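Local coordinates for protein glutamate--cysteine ligase GshA (Methylobacillus flagellatus KT, PDB 3K1T) that probably acts as a glutamate–cysteine ligase, joining glutamate to cysteine through the gamma-carboxylate as in gamma-glutamylcysteine synthesis, at residues A[163-167]-A[168-172]; A[266-269]-A[270-273]; A[399-402]-A[403-407]. All coordinates share one frame; numbering follows the deposited sequence. Where two conformers were deposited one is given.

Contact 1: A[163-167]-A[168-172]; sequences RLELD and NFDSC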
ATOM      1  N   ARG A 163      -4.513  30.831 -11.848  1.00 14.97           N
ATOM      2  CA  ARG A 163      -3.706  29.625 -11.720  1.00 14.91           C
ATOM      3  C   ARG A 163      -2.306  29.987 -11.224  1.00 14.59           C
ATOM      4  O   ARG A 163      -1.752  31.049 -11.566  1.00 13.83           O
ATOM      5  CB  ARG A 163      -3.615  28.945 -13.085  1.00 15.17           C
ATOM      6  CG  ARG A 163      -4.973  28.568 -13.692  1.00 16.56           C
ATOM      7  CD  ARG A 163      -4.776  27.742 -14.996  1.00 18.50           C
ATOM      8  NE  ARG A 163      -4.273  26.389 -14.709  1.00 17.41           N
ATOM      9  CZ  ARG A 163      -5.026  25.374 -14.278  1.00 18.37           C
ATOM     10  NH1 ARG A 163      -6.318  25.529 -14.057  1.00 18.18           N
ATOM     11  NH2 ARG A 163      -4.468  24.182 -14.042  1.00 20.76           N
ATOM     12  N   LEU A 164      -1.710  29.103 -10.439  1.00 14.60           N
ATOM     13  CA  LEU A 164      -0.296  29.226 -10.102  1.00 16.04           C
ATOM     14  C   LEU A 164       0.535  28.443 -11.107  1.00 17.02           C
ATOM     15  O   LEU A 164       0.201  27.305 -11.415  1.00 18.22           O
ATOM     16  CB  LEU A 164      -0.019  28.700  -8.706  1.00 15.71           C
ATOM     17  CG  LEU A 164      -0.734  29.397  -7.565  1.00 17.14           C
ATOM     18  CD1 LEU A 164      -0.137  28.837  -6.224  1.00 17.09           C
ATOM     19  CD2 LEU A 164      -0.624  30.965  -7.659  1.00 14.03           C
ATOM     20  N   GLU A 165       1.611  29.053 -11.597  1.00 17.33           N
ATOM     21  CA  GLU A 165       2.492  28.425 -12.567  0.50 18.34           C
ATOM     22  C   GLU A 165       3.972  28.626 -12.199  1.00 17.78           C
ATOM     23  O   GLU A 165       4.328  29.533 -11.397  1.00 17.15           O
ATOM     24  CB  GLU A 165       2.178  28.979 -13.967  0.50 19.51           C
ATOM     25  CG  GLU A 165       0.930  28.301 -14.625  0.50 23.02           C
ATOM     26  CD  GLU A 165       0.226  29.195 -15.611  0.50 27.96           C
ATOM     27  OE1 GLU A 165       0.834  30.228 -15.990  0.50 30.86           O
ATOM     28  OE2 GLU A 165      -0.933  28.883 -15.997  0.50 27.27           O
ATOM     29  N   LEU A 166       4.809  27.771 -12.774  1.00 17.07           N
ATOM     30  CA  LEU A 166       6.277  27.933 -12.786  1.00 17.34           C
ATOM     31  C   LEU A 166       6.683  27.859 -14.257  1.00 18.34           C
ATOM     32  O   LEU A 166       5.829  27.677 -15.126  1.00 18.30           O
ATOM     33  CB  LEU A 166       6.976  26.824 -11.974  1.00 17.28           C
ATOM     34  CG  LEU A 166       6.581  26.681 -10.517  1.00 15.63           C
ATOM     35  CD1 LEU A 166       7.272  25.420  -9.883  1.00 14.87           C
ATOM     36  CD2 LEU A 166       6.879  27.968  -9.738  1.00 12.97           C
ATOM     37  N   ASP A 167       7.981  27.972 -14.528  1.00 20.03           N
ATOM     38  CA  ASP A 167       8.513  27.961 -15.908  1.00 21.60           C
ATOM     39  C   ASP A 167       8.070  26.705 -16.623  1.00 21.08           C
ATOM     40  O   ASP A 167       8.414  25.601 -16.202  1.00 20.11           O
ATOM     41  CB  ASP A 167      10.050  28.005 -15.857  1.00 22.88           C
ATOM     42  CG  ASP A 167      10.696  27.945 -17.246  1.00 28.00           C
ATOM     43  OD1 ASP A 167      10.352  28.831 -18.049  1.00 32.93           O
ATOM     44  OD2 ASP A 167      11.536  27.022 -17.518  1.00 34.05           O
ATOM     45  N   ASN A 168       7.275  26.858 -17.676  1.00 20.85           N
ATOM     46  CA  ASN A 168       6.797  25.713 -18.429  1.00 21.51           C
ATOM     47  C   ASN A 168       6.183  24.617 -17.534  1.00 20.89           C
ATOM     48  O   ASN A 168       6.444  23.418 -17.712  1.00 21.16           O
ATOM     49  CB  ASN A 168       7.976  25.157 -19.268  1.00 23.49           C
ATOM     50  CG  ASN A 168       7.524  24.199 -20.375  1.00 28.30           C
ATOM     51  OD1 ASN A 168       6.378  24.269 -20.838  1.00 34.81           O
ATOM     52  ND2 ASN A 168       8.419  23.285 -20.788  1.00 31.46           N
ATOM     53  N   PHE A 169       5.361  25.014 -16.554  1.00 19.38           N
ATOM     54  CA  PHE A 169       4.816  24.049 -15.597  1.00 18.00           C
ATOM     55  C   PHE A 169       3.488  24.546 -15.055  1.00 19.20           C
ATOM     56  O   PHE A 169       3.439  25.496 -14.258  1.00 17.60           O
ATOM     57  CB  PHE A 169       5.764  23.825 -14.425  1.00 17.87           C
ATOM     58  CG  PHE A 169       5.317  22.721 -13.480  1.00 16.02           C
ATOM     59  CD1 PHE A 169       5.556  21.388 -13.798  1.00 18.18           C
ATOM     60  CD2 PHE A 169       4.691  23.023 -12.286  1.00 15.43           C
ATOM     61  CE1 PHE A 169       5.186  20.360 -12.933  1.00 17.88           C
ATOM     62  CE2 PHE A 169       4.307  22.001 -11.407  1.00 17.78           C
ATOM     63  CZ  PHE A 169       4.555  20.672 -11.731  1.00 17.77           C
ATOM     64  N   ASP A 170       2.423  23.907 -15.490  1.00 19.68           N
ATOM     65  CA  ASP A 170       1.107  24.260 -14.978  1.00 21.80           C
ATOM     66  C   ASP A 170       0.478  23.041 -14.361  1.00 21.72           C
ATOM     67  O   ASP A 170       0.093  22.126 -15.077  1.00 21.89           O
ATOM     68  CB  ASP A 170       0.184  24.814 -16.055  1.00 22.84           C
ATOM     69  CG  ASP A 170      -1.195  25.155 -15.467  1.00 26.49           C
ATOM     70  OD1 ASP A 170      -2.018  24.252 -15.249  1.00 37.30           O
ATOM     71  OD2 ASP A 170      -1.438  26.307 -15.148  1.00 36.46           O
ATOM     72  N   SER A 171       0.356  23.024 -13.030  1.00 21.67           N
ATOM     73  CA  SER A 171      -0.135  21.834 -12.378  1.00 22.50           C
ATOM     74  C   SER A 171      -1.604  21.799 -12.283  1.00 22.68           C
ATOM     75  O   SER A 171      -2.326  22.805 -12.279  1.00 22.54           O
ATOM     76  CB  SER A 171       0.442  21.655 -10.966  1.00 22.92           C
ATOM     77  OG  SER A 171       0.019  22.703 -10.117  1.00 26.39           O
ATOM     78  N   CYS A 172      -2.024  20.577 -12.082  1.00 22.82           N
ATOM     79  CA  CYS A 172      -3.375  20.193 -11.951  0.70 22.92           C
ATOM     80  C   CYS A 172      -3.867  20.579 -10.477  1.00 22.45           C
ATOM     81  O   CYS A 172      -4.946  21.141 -10.230  1.00 23.40           O
ATOM     82  CB  CYS A 172      -3.345  18.655 -12.346  0.70 24.22           C
ATOM     83  SG  CYS A 172      -2.148  18.072 -13.923  0.70 21.97           S
TER
HETATM   84  O   HOH W   1      -6.424  22.261 -12.746  1.00 40.27           O
HETATM   85  O   HOH W   2       1.450  24.848 -11.246  1.00 26.10           O
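The guanidinium of Arg163 and the carboxylate of Asp170 lie nearly coplanar, their planes 27° apart, with the acid at the guanidinium edge beside NE and NH2 and water 1 at the same rim. Both residues belong to a beta hairpin, strands 163-166 and 169-170, whose type II turn runs from Leu166 to Phe169. Arginine suits the place because it grips the acid side-on: Arg163 NE reaches Asp170 OD2 at 2.9 Å in an almost straight bond, and Arg163 NH2 reaches Asp170 OD1 at 2.7 Å on its syn lone pair. The bend at chi3 (71°) turns the end of the Arg163 chain across Asp170. In one of two modelled conformers Glu165 OE2 also lies 2.8 Å from Asp170 OD2, an approach that remains doubtful. With an alanine in place of Arg163, Asp170 is likely to lose its side-on partner, and Glu192, which pairs with NH1, its mate. Leu166 and Phe169 take the other face, CB to CB, beside strands 97-102 and 128-133, where apolar side chains suit the buried setting. At the turn, Leu166 N gives Phe169 O a bond of 3.0 Å.

Contact 2: A[266-269]-A[270-273]; sequences RRKY and AEYG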
ATOM      1  N   ARG A 266      -7.427  14.272  38.756  1.00 14.97           N
ATOM      2  CA  ARG A 266      -7.196  13.622  40.030  1.00 15.78           C
ATOM      3  C   ARG A 266      -8.111  12.421  40.260  1.00 15.55           C
ATOM      4  O   ARG A 266      -7.627  11.404  40.766  1.00 15.30           O
ATOM      5  CB  ARG A 266      -7.361  14.603  41.209  1.00 15.80           C
ATOM      6  CG  ARG A 266      -6.187  15.482  41.428  1.00 20.36           C
ATOM      7  CD  ARG A 266      -6.196  16.065  42.873  1.00 24.37           C
ATOM      8  NE  ARG A 266      -7.348  16.933  43.094  1.00 26.87           N
ATOM      9  CZ  ARG A 266      -7.434  18.222  42.732  1.00 28.02           C
ATOM     10  NH1 ARG A 266      -6.426  18.868  42.141  1.00 26.53           N
ATOM     11  NH2 ARG A 266      -8.547  18.881  43.016  1.00 31.02           N
ATOM     12  N   ARG A 267      -9.403  12.519  39.909  1.00 15.90           N
ATOM     13  CA  ARG A 267     -10.329  11.386  40.068  0.50 16.66           C
ATOM     14  C   ARG A 267      -9.866  10.172  39.282  1.00 16.16           C
ATOM     15  O   ARG A 267      -9.887   9.026  39.783  1.00 14.84           O
ATOM     16  CB  ARG A 267     -11.738  11.726  39.597  0.50 17.16           C
ATOM     17  CG  ARG A 267     -12.536  12.557  40.531  0.50 20.93           C
ATOM     18  CD  ARG A 267     -13.964  12.672  40.033  0.50 24.04           C
ATOM     19  NE  ARG A 267     -14.604  11.366  39.895  0.50 27.22           N
ATOM     20  CZ  ARG A 267     -15.835  11.184  39.433  0.50 29.77           C
ATOM     21  NH1 ARG A 267     -16.576  12.218  39.058  0.50 32.22           N
ATOM     22  NH2 ARG A 267     -16.323   9.967  39.342  0.50 30.56           N
ATOM     23  N   LYS A 268      -9.468  10.412  38.024  1.00 15.58           N
ATOM     24  CA  LYS A 268      -8.959   9.313  37.204  1.00 15.10           C
ATOM     25  C   LYS A 268      -7.629   8.753  37.702  1.00 14.51           C
ATOM     26  O   LYS A 268      -7.430   7.518  37.678  1.00 15.44           O
ATOM     27  CB  LYS A 268      -8.913   9.711  35.710  1.00 15.41           C
ATOM     28  CG  LYS A 268     -10.270   9.682  35.026  1.00 15.71           C
ATOM     29  CD  LYS A 268     -10.732   8.252  34.785  1.00 16.48           C
ATOM     30  CE  LYS A 268     -12.153   8.114  34.331  1.00 18.12           C
ATOM     31  NZ  LYS A 268     -12.613   6.689  34.287  1.00 17.04           N
ATOM     32  N   TYR A 269      -6.737   9.616  38.188  1.00 13.98           N
ATOM     33  CA  TYR A 269      -5.444   9.175  38.715  1.00 13.75           C
ATOM     34  C   TYR A 269      -5.663   8.290  39.952  1.00 14.05           C
ATOM     35  O   TYR A 269      -4.992   7.264  40.104  1.00 12.96           O
ATOM     36  CB  TYR A 269      -4.522  10.375  38.995  1.00 13.85           C
ATOM     37  CG  TYR A 269      -3.810  10.970  37.768  1.00 11.87           C
ATOM     38  CD1 TYR A 269      -4.241  10.730  36.475  1.00 13.10           C
ATOM     39  CD2 TYR A 269      -2.693  11.755  37.919  1.00 12.59           C
ATOM     40  CE1 TYR A 269      -3.581  11.288  35.378  1.00 12.33           C
ATOM     41  CE2 TYR A 269      -2.032  12.296  36.848  1.00 13.98           C
ATOM     42  CZ  TYR A 269      -2.470  12.043  35.569  1.00 12.85           C
ATOM     43  OH  TYR A 269      -1.814  12.594  34.480  1.00 13.95           O
ATOM     44  N   ALA A 270      -6.655   8.639  40.773  1.00 14.19           N
ATOM     45  CA  ALA A 270      -7.015   7.817  41.945  1.00 15.65           C
ATOM     46  C   ALA A 270      -7.572   6.452  41.513  1.00 15.25           C
ATOM     47  O   ALA A 270      -7.142   5.403  42.028  1.00 16.16           O
ATOM     48  CB  ALA A 270      -8.005   8.568  42.867  1.00 14.80           C
ATOM     49  N   GLU A 271      -8.478   6.467  40.541  1.00 15.42           N
ATOM     50  CA  GLU A 271      -9.059   5.251  40.004  1.00 15.59           C
ATOM     51  C   GLU A 271      -7.958   4.265  39.551  1.00 15.64           C
ATOM     52  O   GLU A 271      -8.064   3.065  39.798  1.00 15.19           O
ATOM     53  CB  GLU A 271      -9.980   5.567  38.837  1.00 15.84           C
ATOM     54  CG  GLU A 271     -10.616   4.328  38.181  1.00 18.17           C
ATOM     55  CD  GLU A 271     -11.621   4.646  37.081  1.00 19.00           C
ATOM     56  OE1 GLU A 271     -11.931   5.834  36.850  1.00 18.26           O
ATOM     57  OE2 GLU A 271     -12.118   3.681  36.453  1.00 21.49           O
ATOM     58  N   TYR A 272      -6.934   4.772  38.880  1.00 14.71           N
ATOM     59  CA  TYR A 272      -5.925   3.920  38.277  1.00 14.99           C
ATOM     60  C   TYR A 272      -4.612   3.807  39.081  1.00 15.57           C
ATOM     61  O   TYR A 272      -3.687   3.163  38.632  1.00 15.60           O
ATOM     62  CB  TYR A 272      -5.683   4.382  36.834  1.00 15.57           C
ATOM     63  CG  TYR A 272      -6.845   4.036  35.925  1.00 14.44           C
ATOM     64  CD1 TYR A 272      -7.109   2.706  35.567  1.00 16.18           C
ATOM     65  CD2 TYR A 272      -7.688   5.014  35.437  1.00 14.87           C
ATOM     66  CE1 TYR A 272      -8.171   2.366  34.724  1.00 14.76           C
ATOM     67  CE2 TYR A 272      -8.727   4.700  34.563  1.00 14.23           C
ATOM     68  CZ  TYR A 272      -8.973   3.368  34.227  1.00 15.22           C
ATOM     69  OH  TYR A 272     -10.018   3.078  33.393  1.00 15.84           O
ATOM     70  N   GLY A 273      -4.554   4.389  40.278  1.00 15.29           N
ATOM     71  CA  GLY A 273      -3.378   4.282  41.150  1.00 15.86           C
ATOM     72  C   GLY A 273      -2.159   5.050  40.687  1.00 16.50           C
ATOM     73  O   GLY A 273      -1.022   4.647  40.968  1.00 17.61           O
TER
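Lys268 leans along the helix toward Glu271 and Tyr272, one turn further on. Its CB points away from these later residues, and CG lies anti to the carbonyl carbon; a bend at chi2 (-73°) then brings the chain back. Lys268 CD comes within 3.4 Å of Glu271 OE1. The same Lys268 CD lies 4.1 Å from Tyr272 CE2, so the apolar part of the chain runs beside the ring. CE also passes close to OE1, and Lys268 NZ ends in a salt bridge with Glu271 OE1 at 2.8 Å, reaching the syn side of the carboxylate but 27° out of its plane. This is an i to i+3 ion pair on the last turn of helix 251-272, which closes in a Schellman motif: Gly273 follows with positive phi (71°), a conformation that favours glycine because it lacks a CB. Lysine suits its position by joining a long flexible chain to a charged tip; Asp229 is the stronger partner of Lys268 NZ, and it also accepts a bond from Tyr272 OH. Glu271 stays extended, and its CG lies over one face of the Tyr272 ring, near the rim. At the ring's edge, Lys268 O stands 3.4 Å from Tyr272 CD2. The same carbonyl oxygen, Lys268 O, accepts the backbone bond from Tyr272 N at 3.0 Å.

Contact 3: A[399-402]-A[403-407]; sequences PNRF and YAYGV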
ATOM      1  N   PRO A 399       5.035  -5.603  18.041  1.00 14.00           N
ATOM      2  CA  PRO A 399       4.042  -5.432  16.971  1.00 13.55           C
ATOM      3  C   PRO A 399       2.648  -5.075  17.484  1.00 13.05           C
ATOM      4  O   PRO A 399       1.857  -4.477  16.747  1.00 13.01           O
ATOM      5  CB  PRO A 399       3.990  -6.786  16.282  1.00 14.26           C
ATOM      6  CG  PRO A 399       5.163  -7.580  16.821  1.00 16.98           C
ATOM      7  CD  PRO A 399       5.639  -6.952  18.064  1.00 13.78           C
ATOM      8  N   ASN A 400       2.359  -5.435  18.712  1.00 11.53           N
ATOM      9  CA  ASN A 400       1.070  -5.127  19.332  1.00 12.19           C
ATOM     10  C   ASN A 400       1.009  -3.716  19.936  1.00 12.26           C
ATOM     11  O   ASN A 400      -0.016  -3.015  19.790  1.00 10.83           O
ATOM     12  CB  ASN A 400       0.706  -6.236  20.331  1.00 11.55           C
ATOM     13  CG  ASN A 400       0.390  -7.529  19.657  1.00 14.03           C
ATOM     14  OD1 ASN A 400      -0.020  -7.550  18.490  1.00 13.83           O
ATOM     15  ND2 ASN A 400       0.536  -8.641  20.383  1.00 10.21           N
ATOM     16  N   ARG A 401       2.126  -3.267  20.528  1.00 11.82           N
ATOM     17  CA  ARG A 401       2.276  -1.889  20.926  1.00 11.84           C
ATOM     18  C   ARG A 401       2.097  -0.978  19.706  1.00 11.42           C
ATOM     19  O   ARG A 401       1.357   0.034  19.764  1.00 10.98           O
ATOM     20  CB  ARG A 401       3.657  -1.671  21.567  1.00 11.76           C
ATOM     21  CG  ARG A 401       4.031  -0.170  21.836  1.00 14.90           C
ATOM     22  CD  ARG A 401       3.543   0.328  23.149  1.00 14.66           C
ATOM     23  NE  ARG A 401       4.247  -0.291  24.285  1.00 15.40           N
ATOM     24  CZ  ARG A 401       5.390   0.104  24.821  1.00 15.70           C
ATOM     25  NH1 ARG A 401       6.034   1.160  24.353  1.00 16.25           N
ATOM     26  NH2 ARG A 401       5.910  -0.581  25.841  1.00 14.30           N
ATOM     27  N   PHE A 402       2.781  -1.316  18.608  1.00 11.50           N
ATOM     28  CA  PHE A 402       2.736  -0.465  17.404  1.00 12.16           C
ATOM     29  C   PHE A 402       1.406  -0.527  16.680  1.00 11.76           C
ATOM     30  O   PHE A 402       0.965   0.480  16.111  1.00 11.05           O
ATOM     31  CB  PHE A 402       4.007  -0.667  16.516  1.00 12.20           C
ATOM     32  CG  PHE A 402       5.158   0.121  17.030  1.00 13.15           C
ATOM     33  CD1 PHE A 402       5.918  -0.347  18.105  1.00 14.96           C
ATOM     34  CD2 PHE A 402       5.402   1.393  16.565  1.00 15.42           C
ATOM     35  CE1 PHE A 402       6.929   0.401  18.645  1.00 14.47           C
ATOM     36  CE2 PHE A 402       6.431   2.154  17.101  1.00 15.51           C
ATOM     37  CZ  PHE A 402       7.180   1.662  18.152  1.00 14.60           C
ATOM     38  N   TYR A 403       0.720  -1.676  16.749  1.00 11.94           N
ATOM     39  CA  TYR A 403      -0.648  -1.759  16.264  1.00 11.61           C
ATOM     40  C   TYR A 403      -1.537  -0.767  17.036  1.00 11.62           C
ATOM     41  O   TYR A 403      -2.333  -0.013  16.411  1.00 11.37           O
ATOM     42  CB  TYR A 403      -1.234  -3.190  16.311  1.00 11.80           C
ATOM     43  CG  TYR A 403      -2.663  -3.251  15.831  1.00 10.60           C
ATOM     44  CD1 TYR A 403      -2.983  -3.010  14.496  1.00 12.75           C
ATOM     45  CD2 TYR A 403      -3.712  -3.553  16.702  1.00 14.00           C
ATOM     46  CE1 TYR A 403      -4.282  -3.054  14.037  1.00 12.85           C
ATOM     47  CE2 TYR A 403      -5.056  -3.582  16.241  1.00 13.19           C
ATOM     48  CZ  TYR A 403      -5.328  -3.321  14.906  1.00 12.67           C
ATOM     49  OH  TYR A 403      -6.643  -3.348  14.433  1.00 13.97           O
ATOM     50  N   ALA A 404      -1.404  -0.757  18.370  1.00 11.02           N
ATOM     51  CA  ALA A 404      -2.151   0.186  19.195  1.00 10.43           C
ATOM     52  C   ALA A 404      -1.809   1.645  18.836  1.00 10.52           C
ATOM     53  O   ALA A 404      -2.708   2.471  18.727  1.00 10.12           O
ATOM     54  CB  ALA A 404      -1.938  -0.073  20.721  1.00  9.60           C
ATOM     55  N   TYR A 405      -0.534   1.949  18.611  1.00  9.60           N
ATOM     56  CA  TYR A 405      -0.163   3.302  18.172  1.00  9.89           C
ATOM     57  C   TYR A 405      -0.893   3.664  16.859  1.00 11.18           C
ATOM     58  O   TYR A 405      -1.408   4.793  16.696  1.00 11.07           O
ATOM     59  CB  TYR A 405       1.353   3.433  17.966  1.00  9.58           C
ATOM     60  CG  TYR A 405       2.198   3.475  19.228  1.00 10.17           C
ATOM     61  CD1 TYR A 405       1.635   3.351  20.480  1.00 10.48           C
ATOM     62  CD2 TYR A 405       3.584   3.636  19.158  1.00 13.06           C
ATOM     63  CE1 TYR A 405       2.439   3.401  21.647  1.00 12.15           C
ATOM     64  CE2 TYR A 405       4.382   3.683  20.314  1.00 13.38           C
ATOM     65  CZ  TYR A 405       3.796   3.572  21.553  1.00 12.40           C
ATOM     66  OH  TYR A 405       4.556   3.609  22.716  1.00 12.90           O
ATOM     67  N   GLY A 406      -0.908   2.728  15.917  1.00 11.09           N
ATOM     68  CA  GLY A 406      -1.555   2.987  14.624  1.00 11.63           C
ATOM     69  C   GLY A 406      -3.068   3.122  14.712  1.00 11.27           C
ATOM     70  O   GLY A 406      -3.678   3.870  13.937  1.00 11.71           O
ATOM     71  N   VAL A 407      -3.688   2.422  15.660  1.00 10.91           N
ATOM     72  CA  VAL A 407      -5.127   2.580  15.900  1.00 10.82           C
ATOM     73  C   VAL A 407      -5.462   4.005  16.450  1.00 11.32           C
ATOM     74  O   VAL A 407      -6.326   4.724  15.915  1.00 10.42           O
ATOM     75  CB  VAL A 407      -5.665   1.488  16.842  1.00 11.70           C
ATOM     76  CG1 VAL A 407      -7.083   1.853  17.344  1.00 10.55           C
ATOM     77  CG2 VAL A 407      -5.648   0.102  16.163  1.00 11.04           C
TER
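Tyr405 packs against Phe402 and Arg401, three and four residues back along helix 398-421; Tyr405 and Phe402 bury the most surface in the contact. The ring of Tyr405 turns an edge toward the face of Phe402, a T-shaped pair with centroids 5.0 Å apart and planes at 61°; Tyr405 CD2 sits above the Phe402 ring near its rim, 3.8 Å from Phe402 CE2. Phenylalanine suits this buried place because its pi face can receive the C-H edge of Tyr405 and it has no polar atom to satisfy; its ring meets Phe382 as well. Arg401 covers a face of Tyr405 with its aliphatic part. Anti to the backbone N (chi1 171°), Arg401 CG makes a CH-pi contact 4.1 Å from the Tyr405 ring centroid. Bends at chi2 and chi3 carry the tip to the hydroxyl, and Arg401 NH1 donates to Tyr405 OH at 3.3 Å, the oxygen lying 20° out of the guanidinium plane. A tyrosine can therefore be both apolar neighbour and polar acceptor. Asn52 is the stronger partner of that hydroxyl, while Arg401 NE pairs with Asp396. Ring and aliphatic contacts make up the apolar part, and the bonds from Arg401 and Asn52 would probably compensate the buried Tyr405 hydroxyl for losing water.

How the contacts relate
Contact 3 is the buried one, its centre about 17 Å from that of the chain, whereas contact 2 is at the surface and contact 1 is partly buried, its centre about 30 Å from that of the chain. No two share an element: contact 1 joins the paired strands of a hairpin in the mixed sheet, while contacts 2 and 3 each lie within a single helix, one near its end and the other near its start. Their chemistry follows place. Charge pairing dominates contacts 1 and 2, and aromatic packing dominates contact 3. Contacts 1 and 2 lie on opposite sides of the chain's centre, their own centres about 57 Å apart, and none of the three touches another.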